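Local coordinates for protein creatinine amidohydrolase (PDB 3NO4) that probably hydrolyses carbon-nitrogen bonds in linear amides, as a metal-dependent member of the creatininase superfamily that assembles from several subunits, at residues 25-28 and 29-33; 97-100 and 101-105; 104-107 and 108-111; 141-144 and 145-149; 177-180 and 181-185. All blocks are in the same frame, centred on the assembly; numbering follows the deposited sequence.

Interaction 1. Residues 25-28 and 29-33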
# COMPACT_ATOMS: atom_id res chain seq x y z
N SER A 25 -30.53 -4.65 -13.66
CA SER A 25 -30.53 -3.78 -14.83
C SER A 25 -29.45 -4.23 -15.83
O SER A 25 -28.44 -4.81 -15.45
CB SER A 25 -30.26 -2.30 -14.42
OG SER A 25 -31.12 -1.82 -13.36
N THR A 26 -29.68 -3.94 -17.10
CA THR A 26 -28.68 -4.15 -18.13
C THR A 26 -27.84 -2.89 -18.22
O THR A 26 -28.21 -1.80 -17.68
CB THR A 26 -29.31 -4.44 -19.49
OG1 THR A 26 -30.00 -3.27 -19.97
CG2 THR A 26 -30.31 -5.58 -19.37
N TRP A 27 -26.71 -3.03 -18.90
CA TRP A 27 -25.87 -1.89 -19.16
C TRP A 27 -26.61 -0.84 -20.01
O TRP A 27 -26.45 0.33 -19.78
CB TRP A 27 -24.53 -2.31 -19.75
CG TRP A 27 -24.50 -2.79 -21.21
CD1 TRP A 27 -24.48 -4.08 -21.66
CD2 TRP A 27 -24.41 -1.96 -22.37
NE1 TRP A 27 -24.39 -4.11 -23.04
CE2 TRP A 27 -24.32 -2.81 -23.50
CE3 TRP A 27 -24.35 -0.57 -22.56
CZ2 TRP A 27 -24.22 -2.32 -24.80
CZ3 TRP A 27 -24.24 -0.08 -23.87
CH2 TRP A 27 -24.19 -0.97 -24.98
N GLN A 28 -27.39 -1.28 -20.98
CA GLN A 28 -28.23 -0.35 -21.78
C GLN A 28 -29.24 0.45 -20.94
O GLN A 28 -29.41 1.65 -21.14
CB GLN A 28 -28.92 -1.09 -22.92
CG GLN A 28 -27.94 -1.58 -23.97
CD GLN A 28 -28.52 -2.56 -24.99
OE1 GLN A 28 -29.67 -3.05 -24.90
NE2 GLN A 28 -27.74 -2.82 -26.00
N GLU A 29 -29.87 -0.22 -19.97
CA GLU A 29 -30.77 0.46 -18.99
C GLU A 29 -30.01 1.48 -18.14
O GLU A 29 -30.54 2.57 -17.91
CB GLU A 29 -31.50 -0.55 -18.11
CG GLU A 29 -32.55 -1.36 -18.90
CD GLU A 29 -33.12 -2.53 -18.13
OE1 GLU A 29 -32.41 -3.13 -17.30
OE2 GLU A 29 -34.29 -2.88 -18.36
N VAL A 30 -28.79 1.15 -17.71
CA VAL A 30 -27.94 2.09 -16.97
C VAL A 30 -27.53 3.32 -17.83
O VAL A 30 -27.61 4.44 -17.35
CB VAL A 30 -26.73 1.45 -16.33
CG1 VAL A 30 -25.88 2.50 -15.59
CG2 VAL A 30 -27.17 0.33 -15.39
N GLU A 31 -27.13 3.07 -19.08
CA GLU A 31 -26.89 4.11 -20.07
C GLU A 31 -28.13 5.00 -20.27
O GLU A 31 -28.01 6.22 -20.24
CB GLU A 31 -26.46 3.48 -21.41
CG GLU A 31 -26.07 4.46 -22.50
CD GLU A 31 -25.62 3.74 -23.77
OE1 GLU A 31 -26.43 3.06 -24.41
OE2 GLU A 31 -24.45 3.87 -24.12
N ALA A 32 -29.31 4.40 -20.41
CA ALA A 32 -30.56 5.17 -20.52
C ALA A 32 -30.82 6.03 -19.25
O ALA A 32 -31.11 7.22 -19.36
CB ALA A 32 -31.77 4.26 -20.83
N TYR A 33 -30.64 5.43 -18.07
CA TYR A 33 -30.75 6.14 -16.78
C TYR A 33 -29.84 7.36 -16.69
O TYR A 33 -30.28 8.42 -16.23
CB TYR A 33 -30.48 5.19 -15.61
CG TYR A 33 -30.39 5.82 -14.25
CD1 TYR A 33 -29.17 6.35 -13.77
CD2 TYR A 33 -31.50 5.89 -13.42
CE1 TYR A 33 -29.09 6.93 -12.51
CE2 TYR A 33 -31.43 6.48 -12.16
CZ TYR A 33 -30.23 6.99 -11.71
OH TYR A 33 -30.19 7.53 -10.44
O HOH W 1 -29.43 2.70 -23.59

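Interaction 2. Residues 97-100 and 101-105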
# COMPACT_ATOMS: atom_id res chain seq x y z
N ILE A 97 -16.98 -9.68 10.71
CA ILE A 97 -16.03 -9.51 9.60
C ILE A 97 -15.75 -8.01 9.46
O ILE A 97 -16.68 -7.20 9.51
CB ILE A 97 -16.57 -10.08 8.24
CG1 ILE A 97 -17.31 -11.41 8.39
CG2 ILE A 97 -15.41 -10.20 7.24
CD1 ILE A 97 -17.98 -11.93 7.05
N SER A 98 -14.48 -7.63 9.34
CA SER A 98 -14.11 -6.22 9.17
C SER A 98 -13.01 -6.07 8.14
O SER A 98 -12.11 -6.91 8.07
CB SER A 98 -13.59 -5.63 10.47
OG SER A 98 -13.27 -4.24 10.37
N LEU A 99 -13.08 -4.98 7.39
CA LEU A 99 -11.94 -4.46 6.65
C LEU A 99 -11.13 -3.55 7.54
O LEU A 99 -11.66 -3.00 8.55
CB LEU A 99 -12.41 -3.66 5.42
CG LEU A 99 -13.33 -4.35 4.43
CD1 LEU A 99 -13.73 -3.42 3.29
CD2 LEU A 99 -12.68 -5.64 3.81
N ARG A 100 -9.84 -3.37 7.19
CA ARG A 100 -9.08 -2.26 7.70
C ARG A 100 -9.60 -0.99 7.06
O ARG A 100 -10.05 -1.05 5.92
CB ARG A 100 -7.61 -2.38 7.37
CG ARG A 100 -6.92 -3.43 8.18
CD ARG A 100 -5.59 -3.76 7.60
NE ARG A 100 -5.77 -4.68 6.46
CZ ARG A 100 -4.98 -4.78 5.38
NH1 ARG A 100 -3.88 -4.03 5.25
NH2 ARG A 100 -5.28 -5.68 4.43
N PRO A 101 -9.56 0.15 7.77
CA PRO A 101 -9.83 1.43 7.14
C PRO A 101 -9.11 1.60 5.80
O PRO A 101 -9.76 1.98 4.82
CB PRO A 101 -9.34 2.46 8.18
CG PRO A 101 -9.50 1.78 9.45
CD PRO A 101 -9.37 0.31 9.22
N SER A 102 -7.81 1.27 5.76
CA SER A 102 -7.03 1.47 4.53
C SER A 102 -7.62 0.63 3.38
O SER A 102 -7.66 1.09 2.23
CB SER A 102 -5.54 1.14 4.72
OG SER A 102 -5.35 -0.16 5.23
N THR A 103 -8.06 -0.58 3.69
CA THR A 103 -8.73 -1.45 2.69
C THR A 103 -10.08 -0.85 2.23
O THR A 103 -10.35 -0.81 1.04
CB THR A 103 -9.00 -2.85 3.21
OG1 THR A 103 -7.80 -3.39 3.77
CG2 THR A 103 -9.58 -3.75 2.08
N LEU A 104 -10.89 -0.37 3.16
CA LEU A 104 -12.18 0.25 2.79
C LEU A 104 -12.00 1.52 1.93
O LEU A 104 -12.82 1.80 1.02
CB LEU A 104 -13.05 0.54 4.00
CG LEU A 104 -14.44 1.13 3.74
CD1 LEU A 104 -15.22 0.18 2.79
CD2 LEU A 104 -15.23 1.37 5.03
N ILE A 105 -10.98 2.31 2.22
CA ILE A 105 -10.69 3.51 1.42
C ILE A 105 -10.41 3.06 -0.07
O ILE A 105 -10.90 3.67 -1.00
CB ILE A 105 -9.50 4.28 2.02
CG1 ILE A 105 -9.89 4.96 3.33
CG2 ILE A 105 -8.83 5.26 1.00
CD1 ILE A 105 -8.67 5.55 4.02

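Interaction 3. Residues 104-107 and 108-111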
# COMPACT_ATOMS: atom_id res chain seq x y z
N LEU A 104 -10.89 -0.37 3.16
CA LEU A 104 -12.18 0.25 2.79
C LEU A 104 -12.00 1.52 1.93
O LEU A 104 -12.82 1.80 1.02
CB LEU A 104 -13.05 0.54 4.00
CG LEU A 104 -14.44 1.13 3.74
CD1 LEU A 104 -15.22 0.18 2.79
CD2 LEU A 104 -15.23 1.37 5.03
N ILE A 105 -10.98 2.31 2.22
CA ILE A 105 -10.69 3.51 1.42
C ILE A 105 -10.41 3.06 -0.07
O ILE A 105 -10.90 3.67 -1.00
CB ILE A 105 -9.50 4.28 2.02
CG1 ILE A 105 -9.89 4.96 3.33
CG2 ILE A 105 -8.83 5.26 1.00
CD1 ILE A 105 -8.67 5.55 4.02
N GLN A 106 -9.63 2.01 -0.25
CA GLN A 106 -9.35 1.51 -1.62
C GLN A 106 -10.57 0.91 -2.33
O GLN A 106 -10.73 1.13 -3.53
CB GLN A 106 -8.15 0.58 -1.62
CG GLN A 106 -6.83 1.31 -1.15
CD GLN A 106 -6.43 2.66 -1.94
OE1 GLN A 106 -6.42 2.68 -3.21
NE2 GLN A 106 -6.05 3.76 -1.17
N VAL A 107 -11.43 0.24 -1.59
CA VAL A 107 -12.67 -0.25 -2.09
C VAL A 107 -13.54 0.91 -2.59
O VAL A 107 -13.97 0.88 -3.74
CB VAL A 107 -13.44 -1.15 -1.06
CG1 VAL A 107 -14.90 -1.40 -1.48
CG2 VAL A 107 -12.65 -2.46 -0.84
N VAL A 108 -13.74 1.94 -1.74
CA VAL A 108 -14.55 3.11 -2.12
C VAL A 108 -13.93 3.84 -3.34
O VAL A 108 -14.63 4.22 -4.30
CB VAL A 108 -14.76 4.10 -0.95
CG1 VAL A 108 -15.40 5.41 -1.45
CG2 VAL A 108 -15.64 3.43 0.14
N ARG A 109 -12.62 3.96 -3.33
CA ARG A 109 -11.88 4.58 -4.44
C ARG A 109 -12.14 3.84 -5.75
O ARG A 109 -12.47 4.48 -6.74
CB ARG A 109 -10.39 4.60 -4.15
CG ARG A 109 -9.63 5.61 -5.02
CD ARG A 109 -8.16 5.41 -4.89
NE ARG A 109 -7.68 4.50 -5.91
CZ ARG A 109 -6.39 4.32 -6.25
NH1 ARG A 109 -5.40 4.98 -5.62
NH2 ARG A 109 -6.09 3.49 -7.27
N ASP A 110 -12.06 2.50 -5.71
CA ASP A 110 -12.33 1.66 -6.88
C ASP A 110 -13.78 1.79 -7.37
O ASP A 110 -14.00 1.91 -8.58
CB ASP A 110 -11.99 0.19 -6.59
CG ASP A 110 -10.47 -0.08 -6.51
OD1 ASP A 110 -9.67 0.83 -6.85
OD2 ASP A 110 -10.09 -1.21 -6.11
N TYR A 111 -14.75 1.73 -6.46
CA TYR A 111 -16.17 1.83 -6.84
C TYR A 111 -16.44 3.16 -7.53
O TYR A 111 -17.00 3.18 -8.64
CB TYR A 111 -17.10 1.79 -5.60
CG TYR A 111 -17.49 0.45 -5.04
CD1 TYR A 111 -16.55 -0.57 -4.84
CD2 TYR A 111 -18.79 0.22 -4.64
CE1 TYR A 111 -16.92 -1.81 -4.28
CE2 TYR A 111 -19.19 -1.01 -4.08
CZ TYR A 111 -18.25 -2.00 -3.86
OH TYR A 111 -18.65 -3.22 -3.31

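Interaction 4. Residues 141-144 and 145-149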
# COMPACT_ATOMS: atom_id res chain seq x y z
N SER A 141 -12.37 11.99 0.47
CA SER A 141 -11.23 12.87 0.26
C SER A 141 -10.14 12.20 -0.60
O SER A 141 -9.67 12.79 -1.56
CB SER A 141 -10.64 13.33 1.60
OG SER A 141 -11.56 14.15 2.26
N GLU A 142 -9.72 11.02 -0.23
CA GLU A 142 -8.76 10.24 -1.05
C GLU A 142 -9.24 10.08 -2.53
O GLU A 142 -8.46 10.26 -3.49
CB GLU A 142 -8.58 8.86 -0.44
CG GLU A 142 -7.42 8.03 -1.07
CD GLU A 142 -6.22 7.79 -0.14
OE1 GLU A 142 -6.19 8.27 1.01
OE2 GLU A 142 -5.28 7.10 -0.60
N THR A 143 -10.53 9.76 -2.67
CA THR A 143 -11.16 9.58 -3.98
C THR A 143 -11.15 10.87 -4.82
O THR A 143 -10.74 10.82 -5.97
CB THR A 143 -12.54 8.97 -3.83
OG1 THR A 143 -12.37 7.68 -3.25
CG2 THR A 143 -13.31 8.87 -5.22
N TYR A 144 -11.52 12.02 -4.23
CA TYR A 144 -11.50 13.27 -5.00
C TYR A 144 -10.10 13.57 -5.57
O TYR A 144 -9.97 13.88 -6.75
CB TYR A 144 -11.99 14.49 -4.17
CG TYR A 144 -13.36 14.35 -3.53
CD1 TYR A 144 -14.43 13.74 -4.21
CD2 TYR A 144 -13.60 14.86 -2.24
CE1 TYR A 144 -15.70 13.59 -3.61
CE2 TYR A 144 -14.87 14.73 -1.62
CZ TYR A 144 -15.91 14.11 -2.32
OH TYR A 144 -17.14 13.96 -1.74
N ALA A 145 -9.08 13.41 -4.76
CA ALA A 145 -7.69 13.64 -5.18
C ALA A 145 -7.28 12.63 -6.27
O ALA A 145 -6.63 13.00 -7.26
CB ALA A 145 -6.73 13.57 -3.94
N HIS A 146 -7.74 11.38 -6.13
CA HIS A 146 -7.47 10.34 -7.17
C HIS A 146 -8.10 10.67 -8.51
O HIS A 146 -7.43 10.57 -9.52
CB HIS A 146 -7.90 8.96 -6.67
CG HIS A 146 -7.52 7.84 -7.59
ND1 HIS A 146 -6.20 7.53 -7.86
CD2 HIS A 146 -8.27 6.95 -8.28
CE1 HIS A 146 -6.17 6.50 -8.70
NE2 HIS A 146 -7.41 6.14 -8.98
N LEU A 147 -9.39 11.11 -8.49
CA LEU A 147 -10.11 11.50 -9.72
C LEU A 147 -9.44 12.66 -10.46
O LEU A 147 -9.30 12.61 -11.70
CB LEU A 147 -11.58 11.82 -9.45
CG LEU A 147 -12.46 10.68 -8.92
CD1 LEU A 147 -13.93 11.14 -8.68
CD2 LEU A 147 -12.42 9.48 -9.87
N GLU A 148 -8.96 13.64 -9.68
CA GLU A 148 -8.12 14.76 -10.17
C GLU A 148 -6.79 14.29 -10.78
O GLU A 148 -6.45 14.71 -11.87
CB GLU A 148 -7.92 15.80 -9.03
CG GLU A 148 -6.95 17.00 -9.29
CD GLU A 148 -6.50 17.75 -7.98
OE1 GLU A 148 -7.10 17.54 -6.87
OE2 GLU A 148 -5.49 18.50 -8.06
N ASP A 149 -6.07 13.41 -10.09
CA ASP A 149 -4.83 12.83 -10.59
C ASP A 149 -5.02 12.07 -11.92
O ASP A 149 -4.22 12.20 -12.82
CB ASP A 149 -4.23 11.83 -9.57
CG ASP A 149 -3.64 12.49 -8.33
OD1 ASP A 149 -3.49 13.74 -8.31
OD2 ASP A 149 -3.36 11.73 -7.37
O HOH W 2 -9.69 17.02 -6.09

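Interaction 5. Residues 177-180 and 181-185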
# COMPACT_ATOMS: atom_id res chain seq x y z
N GLU A 177 -38.74 8.58 22.34
CA GLU A 177 -40.12 8.43 22.77
C GLU A 177 -40.47 7.00 23.16
O GLU A 177 -41.14 6.78 24.15
CB GLU A 177 -41.09 8.96 21.70
CG GLU A 177 -40.99 10.50 21.53
CD GLU A 177 -41.78 11.08 20.34
OE1 GLU A 177 -41.99 10.39 19.31
OE2 GLU A 177 -42.16 12.27 20.44
N LEU A 178 -40.01 6.02 22.38
CA LEU A 178 -40.28 4.60 22.64
C LEU A 178 -39.37 4.00 23.70
O LEU A 178 -39.84 3.27 24.54
CB LEU A 178 -40.20 3.78 21.35
CG LEU A 178 -41.21 4.11 20.25
CD1 LEU A 178 -40.90 3.20 19.05
CD2 LEU A 178 -42.71 3.99 20.76
N TYR A 179 -38.07 4.29 23.66
CA TYR A 179 -37.07 3.56 24.47
C TYR A 179 -36.31 4.39 25.52
O TYR A 179 -35.63 3.81 26.38
CB TYR A 179 -36.06 2.91 23.53
CG TYR A 179 -36.70 2.14 22.40
CD1 TYR A 179 -37.63 1.14 22.65
CD2 TYR A 179 -36.37 2.41 21.07
CE1 TYR A 179 -38.23 0.42 21.60
CE2 TYR A 179 -36.95 1.71 20.03
CZ TYR A 179 -37.87 0.72 20.30
OH TYR A 179 -38.42 0.05 19.27
N GLY A 180 -36.39 5.72 25.42
CA GLY A 180 -35.80 6.62 26.41
C GLY A 180 -34.31 6.43 26.47
O GLY A 180 -33.67 6.28 25.43
N ASP A 181 -33.80 6.32 27.70
CA ASP A 181 -32.37 6.11 27.93
C ASP A 181 -31.93 4.63 27.82
O ASP A 181 -30.76 4.34 28.01
CB ASP A 181 -31.94 6.78 29.24
CG ASP A 181 -31.99 8.30 29.15
OD1 ASP A 181 -31.35 8.88 28.24
OD2 ASP A 181 -32.70 8.92 29.98
N GLN A 182 -32.85 3.73 27.46
CA GLN A 182 -32.52 2.33 27.10
C GLN A 182 -32.29 2.11 25.59
O GLN A 182 -32.11 0.98 25.17
CB GLN A 182 -33.60 1.37 27.62
CG GLN A 182 -33.68 1.26 29.13
CD GLN A 182 -34.69 0.21 29.55
OE1 GLN A 182 -34.42 -0.98 29.55
NE2 GLN A 182 -35.86 0.65 29.85
N GLU A 183 -32.26 3.17 24.79
CA GLU A 183 -31.88 3.04 23.37
C GLU A 183 -30.42 2.64 23.25
O GLU A 183 -30.09 1.77 22.44
CB GLU A 183 -32.17 4.34 22.59
CG GLU A 183 -31.57 4.48 21.16
CD GLU A 183 -32.19 3.58 20.09
OE1 GLU A 183 -33.14 2.78 20.39
OE2 GLU A 183 -31.69 3.67 18.94
N GLY A 184 -29.55 3.28 24.04
CA GLY A 184 -28.10 3.02 23.98
C GLY A 184 -27.43 3.37 22.67
O GLY A 184 -27.98 4.16 21.88
N SER A 185 -26.24 2.79 22.44
CA SER A 185 -25.35 3.15 21.34
C SER A 185 -25.07 2.01 20.36
O SER A 185 -24.63 2.29 19.28
CB SER A 185 -23.94 3.56 21.86
OG SER A 185 -24.00 4.56 22.80

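Interaction 1. Residues 25-28 and 29-33
V30 N donates to T26 O at 3.0 Å and E31 N to W27 O at 2.9 Å, so the backbone of 25-28 passes directly into the first turn of helix 27-36; A32 N continues the pattern onto Q28 O. T26 sits at the N-cap, and with E29 it forms a capping box, a reciprocal pair of side-chain-to-backbone bonds that closes the helix start. In one direction E29 N reaches T26 OG1 at 3.1 Å in a nearly straight bond. T26 OG1 can accept there because it lies between its own backbone N and carbonyl carbon (chi1 67°), turned to the first turn. In the other direction T26 N donates to E29 OE1 at 2.9 Å, meeting the carboxylate on its anti side and 26° out of its plane. E29 CG passes close by T26 OG1, so the two side chains touch as well as exchanging bonds. The same E29 OE1 forms a salt bridge with K204 of a second subunit, which joins the cap to the subunit interface. Beside the box, V30 CG2 packs on T26 O and approaches S25 CB, while S25 OG is bonded to L21 O. W27 and E31 run alongside each other one turn apart, ring and carboxylate planes 72° apart; W27 NE1 is committed to D230 O of the second subunit, and Q28 CG lies over the centre of one face of the indole. A water donates to both Q28 O, at 2.7 Å, and E31 OE1, at 3.1 Å.

Interaction 2. Residues 97-100 and 101-105
P101 opens helix 101-118 directly behind R100, which occupies the N-cap position. S102 comes next: its OG is 3.8 Å from R100 CB but is bonded to E142 of a third subunit. T103 follows with two contacts. Its CG2 meets L99 CD2 at 4.0 Å, the side chains crossing at about a right angle, and its OG1 lies 3.3 Å above one face of the R100 guanidinium, toward the rim. From there the pair is too poorly angled for a hydrogen bond; T103 OG1 is instead bonded to D110 of the second subunit. R100 bends at chi3 (-80°), which brings its flat group over the threonine. L104 completes the turn: its N donates to R100 O at 3.0 Å, and its CD1 packs on L99 CD1 at 3.9 Å. In the second subunit, D110 takes a salt bridge from R100 NE and Q106 a hydrogen bond from R100 NH2. With R100 cut back to an alanine, D110 of that subunit is likely to lose its ionic mate, and the T103 hydroxyl its guanidinium cover. At this helix start, then, the L99-L104 packing stays inside the chain, while R100, S102 and T103 find their polar partners in other subunits.

Interaction 3. Residues 104-107 and 108-111
Q106 and R109 lie side by side on helix 101-118 and point the same way, their amide and guanidinium planes 73° apart. Q106 OE1 stands 3.2 Å above one face of the R109 guanidinium, displaced toward its rim, and is 3.5 Å from R109 CZ. From above the face it cannot line up with an N-H, and the amide oxygen instead accepts from R100 of the second subunit. R109 reaches this place by a bend at chi3 (92°). V107 and Y111, one turn apart, also run alongside each other: V107 CG1 presses on Y111 CE1 at 3.5 Å, and Y111 CD1 comes to 3.2 Å from V107 O. The phenol ring is further held edge-to-face against F42. Losing the ring to an alanine at Y111 is likely to open a gap beside the V107 methyl and leave F42 without its aromatic partner. L104 CD1 and V108 CG2 make a looser apolar pair at 4.2 Å. Beneath these side chains the helical bonds are regular, V108 N to L104 O at 2.9 Å being nearly straight at 172°. Inside the chain L104 rests on T135 and Y111 on F42, whereas V107 meets V107 of the second subunit. Q106 and the D110 carboxylate, salt-bridged to R100 of that subunit and hydrogen-bonded to its T103, would be expected to offset the nearness of R109 to the same arginine.

Interaction 4. Residues 141-144 and 145-149
The contact between T143 and L147 is a one-turn side-chain pairing within helix 132-150, the helix of the beta-alpha-beta unit that links strands 122-127 and 159-164 of the parallel sheet. The two side chains lie alongside each other and point the same way, T143 CG2 meeting L147 CD1 at 4.2 Å. T143 CG2 is anti to its backbone nitrogen while OG1 stands beside that nitrogen (chi1 -63°), a rotation that turns the methyl to the leucine and lets OG1 bond A139 O one turn back. L147 CG also rests on T143 O at 3.4 Å. The same carbonyl accepts from L147 N at 2.9 Å, with an N-H...O angle of 167°. H146 N to E142 O and E148 N to Y144 O, at 3.0 and 3.1 Å, continue the ladder, whereas A145 N to S141 O at 3.3 Å is weak. Y144 O lies against E148 CB at 3.6 Å, and the Y144 hydroxyl is bonded to the backbone N of C160, at strand 159-164. E142 bonds S102 of the third subunit and E148 forms a salt bridge with K117 of the fourth. The helix is thus divided by side: T143 and L147 give an apolar strip that continues onto V112 of helix 101-118 and the loop residues I152, A155 and V158, while the carboxylates of E142 and E148 make polar bonds to two different subunits.

Interaction 5. Residues 177-180 and 181-185
Y179 and E183 meet across the C-terminal end of helix 169-179, and the tyrosine side chain can be traced outward. Its CB lies 4.0 Å from E183 N. CG is 4.1 Å from E183 OE1, and CD2 comes much closer to that oxygen, at 3.3 Å; CE2 falls back to 4.0 Å. The ring leads away from the glutamate, and OH bonds H244 ND1 at helix 242-265. Ring and carboxylate planes are only 11° apart, although the two side chains cross at a slant. E183 is placed there by a bend at chi2 (70°), while its OE2 is bonded to S190 OG. Between the pair the chain turns sharply. G180 is the first residue to leave helical geometry, with a positive phi of 61°. A 3-10 segment follows at 181-182, in which Q182 N donates to Y179 O at 3.0 Å, and E183 N makes a weak bond to G180 O at 3.5 Å. The turn lies in the loop before helix 189-198; that helix carries the nickel ligand E191, and the E183 side chain lies about 9 Å from the metal. Over one face of the ring, L178 CB sits 3.7 Å above the centre of Y179.

In the fold
From the N terminus, interaction 1 caps helix 27-36 and touches none of the others; its nearest atoms are about 11 Å from those of interaction 3. Interactions 2 and 3 follow on helix 101-118, sharing L104 and I105: interaction 2 closes the loop into the helix and interaction 3 continues along it. Interaction 4, on helix 132-150, packs against both, I105 CG2 touching E142 CG and R109 CZ lying by H146 CE1. Interaction 5 ends helix 169-179 on the other side of the chain's centre from 1, 3 and 4. All are local; apart from the overlap of 2 and 3 they follow in series, and none nests or crosses. Interactions 1, 2 and 3 touch the second subunit, and 2 and 4 the third.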